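Local coordinates for protein Asp (Solanum tuberosum, PDB 3RFI) that is the saposin-like domain (plant-specific insert) of a potato aspartic protease and probably interacts with membranes, as saposin-like proteins do, at residues A[19-24]-A[92-97]. Sequence-based numbering, arbitrary orientation.
Sequences GEMIWD and TKEKVL
Over one face of the Trp23 indole lies Val96, whose CG2 stands 4.0 Å from the centroid of the six-membered ring in a CH-pi contact. On the same side, Lys93 CA lies off-centre above the five-membered ring in a second CH-pi contact; Lys93 CB comes obliquely to NE1 and CD1, and Thr92 CG2 obliquely to CZ2. The tryptophan side chain swings away from its backbone N (chi1 175°) and so reaches helix 90-104. Trp23 NE1 donates a hydrogen bond to Leu87 O. Replacing Trp23 by an alanine is likely to leave Val96 and the Lys93 stem without their aromatic partner and Leu87 O without this donor. Lysine suits its place because the aliphatic stem packs on the indole while the ammonium reaches the carboxylates of helix 6-29: NZ forms a long salt bridge with Glu20 OE2 (3.8 Å), and a water that donates to Asp24 OD1 takes a weak bond from NZ. At Gly19, the missing side chain lets Leu97 CD2 settle 3.6 Å from Gly19 O. The contact joins the first and last helices of the disulfide-linked saposin-like fold, its halves swapped in this insert; the segment axes come within 10.4 Å, their N-to-C directions 115° apart.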
loop_
_atom_site.group_PDB
_atom_site.type_symbol
_atom_site.label_atom_id
_atom_site.label_comp_id
_atom_site.label_asym_id
_atom_site.label_seq_id
_atom_site.Cartn_x
_atom_site.Cartn_y
_atom_site.Cartn_z
ATOM N N GLY A 19 -1.112 -1.435 12.309
ATOM C CA GLY A 19 -1.641 -0.859 11.042
ATOM C C GLY A 19 -0.577 -0.082 10.301
ATOM O O GLY A 19 -0.415 -0.248 9.101
ATOM N N GLU A 20 0.131 0.799 10.985
ATOM C CA GLU A 20 1.175 1.569 10.326
ATOM C C GLU A 20 2.263 0.644 9.813
ATOM O O GLU A 20 2.793 0.845 8.718
ATOM C CB GLU A 20 1.806 2.613 11.258
ATOM C CG GLU A 20 0.886 3.723 11.569
ATOM C CD GLU A 20 1.618 4.933 12.064
ATOM O OE1 GLU A 20 2.804 4.781 12.450
ATOM O OE2 GLU A 20 1.001 6.027 12.063
ATOM N N MET A 21 2.629 -0.352 10.612
ATOM C CA MET A 21 3.650 -1.289 10.189
ATOM C C MET A 21 3.217 -2.045 8.923
ATOM O O MET A 21 3.989 -2.213 7.956
ATOM C CB MET A 21 3.902 -2.251 11.304
ATOM C CG MET A 21 4.937 -3.299 11.035
ATOM S SD MET A 21 5.448 -4.083 12.542
ATOM C CE MET A 21 6.319 -5.458 11.782
ATOM N N ILE A 22 1.974 -2.504 8.912
ATOM C CA ILE A 22 1.501 -3.244 7.762
ATOM C C ILE A 22 1.443 -2.357 6.524
ATOM O O ILE A 22 1.875 -2.773 5.446
ATOM C CB ILE A 22 0.132 -3.897 8.052
ATOM C CG1 ILE A 22 0.288 -4.944 9.199
ATOM C CG2 ILE A 22 -0.611 -4.304 6.750
ATOM C CD1 ILE A 22 -1.059 -5.435 9.824
ATOM N N TRP A 23 0.902 -1.157 6.682
ATOM C CA TRP A 23 0.827 -0.222 5.585
ATOM C C TRP A 23 2.224 0.072 5.081
ATOM O O TRP A 23 2.434 0.144 3.878
ATOM C CB TRP A 23 0.236 1.102 6.063
ATOM C CG TRP A 23 0.231 2.134 5.015
ATOM C CD1 TRP A 23 0.935 3.321 4.995
ATOM C CD2 TRP A 23 -0.554 2.098 3.831
ATOM N NE1 TRP A 23 0.631 4.025 3.820
ATOM C CE2 TRP A 23 -0.270 3.279 3.093
ATOM C CE3 TRP A 23 -1.444 1.148 3.288
ATOM C CZ2 TRP A 23 -0.906 3.571 1.877
ATOM C CZ3 TRP A 23 -2.032 1.429 2.084
ATOM C CH2 TRP A 23 -1.757 2.605 1.390
ATOM N N ASP A 24 3.179 0.267 5.988
ATOM C CA ASP A 24 4.558 0.514 5.553
ATOM C C ASP A 24 5.110 -0.598 4.650
ATOM O O ASP A 24 5.786 -0.376 3.612
ATOM C CB ASP A 24 5.432 0.736 6.763
ATOM C CG ASP A 24 5.202 2.140 7.395
ATOM O OD1 ASP A 24 5.850 2.418 8.402
ATOM O OD2 ASP A 24 4.355 2.942 6.901
ATOM N N THR A 92 -2.340 10.095 3.543
ATOM C CA THR A 92 -2.744 8.899 2.836
ATOM C C THR A 92 -2.805 7.681 3.781
ATOM O O THR A 92 -3.799 6.961 3.804
ATOM C CB THR A 92 -1.817 8.650 1.660
ATOM O OG1 THR A 92 -1.941 9.748 0.754
ATOM C CG2 THR A 92 -2.140 7.296 0.963
ATOM N N LYS A 93 -1.735 7.483 4.546
ATOM C CA LYS A 93 -1.659 6.465 5.582
ATOM C C LYS A 93 -2.843 6.578 6.515
ATOM O O LYS A 93 -3.511 5.583 6.769
ATOM C CB LYS A 93 -0.350 6.611 6.376
ATOM C CG LYS A 93 -0.325 5.799 7.685
ATOM C CD LYS A 93 0.661 6.407 8.728
ATOM C CE LYS A 93 1.999 6.803 8.077
ATOM N NZ LYS A 93 3.154 6.591 8.977
ATOM N N GLU A 94 -3.123 7.785 7.010
ATOM C CA GLU A 94 -4.160 7.947 8.037
ATOM C C GLU A 94 -5.548 7.644 7.426
ATOM O O GLU A 94 -6.419 7.064 8.084
ATOM C CB GLU A 94 -4.130 9.346 8.656
ATOM C CG GLU A 94 -2.794 9.725 9.393
ATOM C CD GLU A 94 -2.713 11.239 9.772
ATOM O OE1 GLU A 94 -3.751 11.935 9.726
ATOM O OE2 GLU A 94 -1.610 11.753 10.096
ATOM N N LYS A 95 -5.733 8.029 6.163
ATOM C CA LYS A 95 -6.997 7.789 5.454
ATOM C C LYS A 95 -7.173 6.271 5.311
ATOM O O LYS A 95 -8.263 5.728 5.490
ATOM C CB LYS A 95 -6.898 8.435 4.060
ATOM C CG LYS A 95 -8.120 8.325 3.158
ATOM C CD LYS A 95 -8.072 9.502 2.166
ATOM C CE LYS A 95 -8.791 9.191 0.877
ATOM N NZ LYS A 95 -10.265 9.082 1.111
ATOM N N VAL A 96 -6.091 5.580 4.993
ATOM C CA VAL A 96 -6.210 4.173 4.736
ATOM C C VAL A 96 -6.497 3.454 6.041
ATOM O O VAL A 96 -7.379 2.609 6.079
ATOM C CB VAL A 96 -4.943 3.593 4.142
ATOM C CG1 VAL A 96 -5.036 2.051 4.092
ATOM C CG2 VAL A 96 -4.776 4.104 2.722
ATOM N N LEU A 97 -5.747 3.766 7.094
ATOM C CA LEU A 97 -5.997 3.136 8.410
ATOM C C LEU A 97 -7.396 3.408 8.962
ATOM O O LEU A 97 -8.025 2.507 9.511
ATOM C CB LEU A 97 -4.906 3.458 9.405
ATOM C CG LEU A 97 -3.505 3.016 8.953
ATOM C CD1 LEU A 97 -2.473 3.331 10.031
ATOM C CD2 LEU A 97 -3.491 1.541 8.624
HETATM O O HOH W 1 5.987 4.905 8.983
#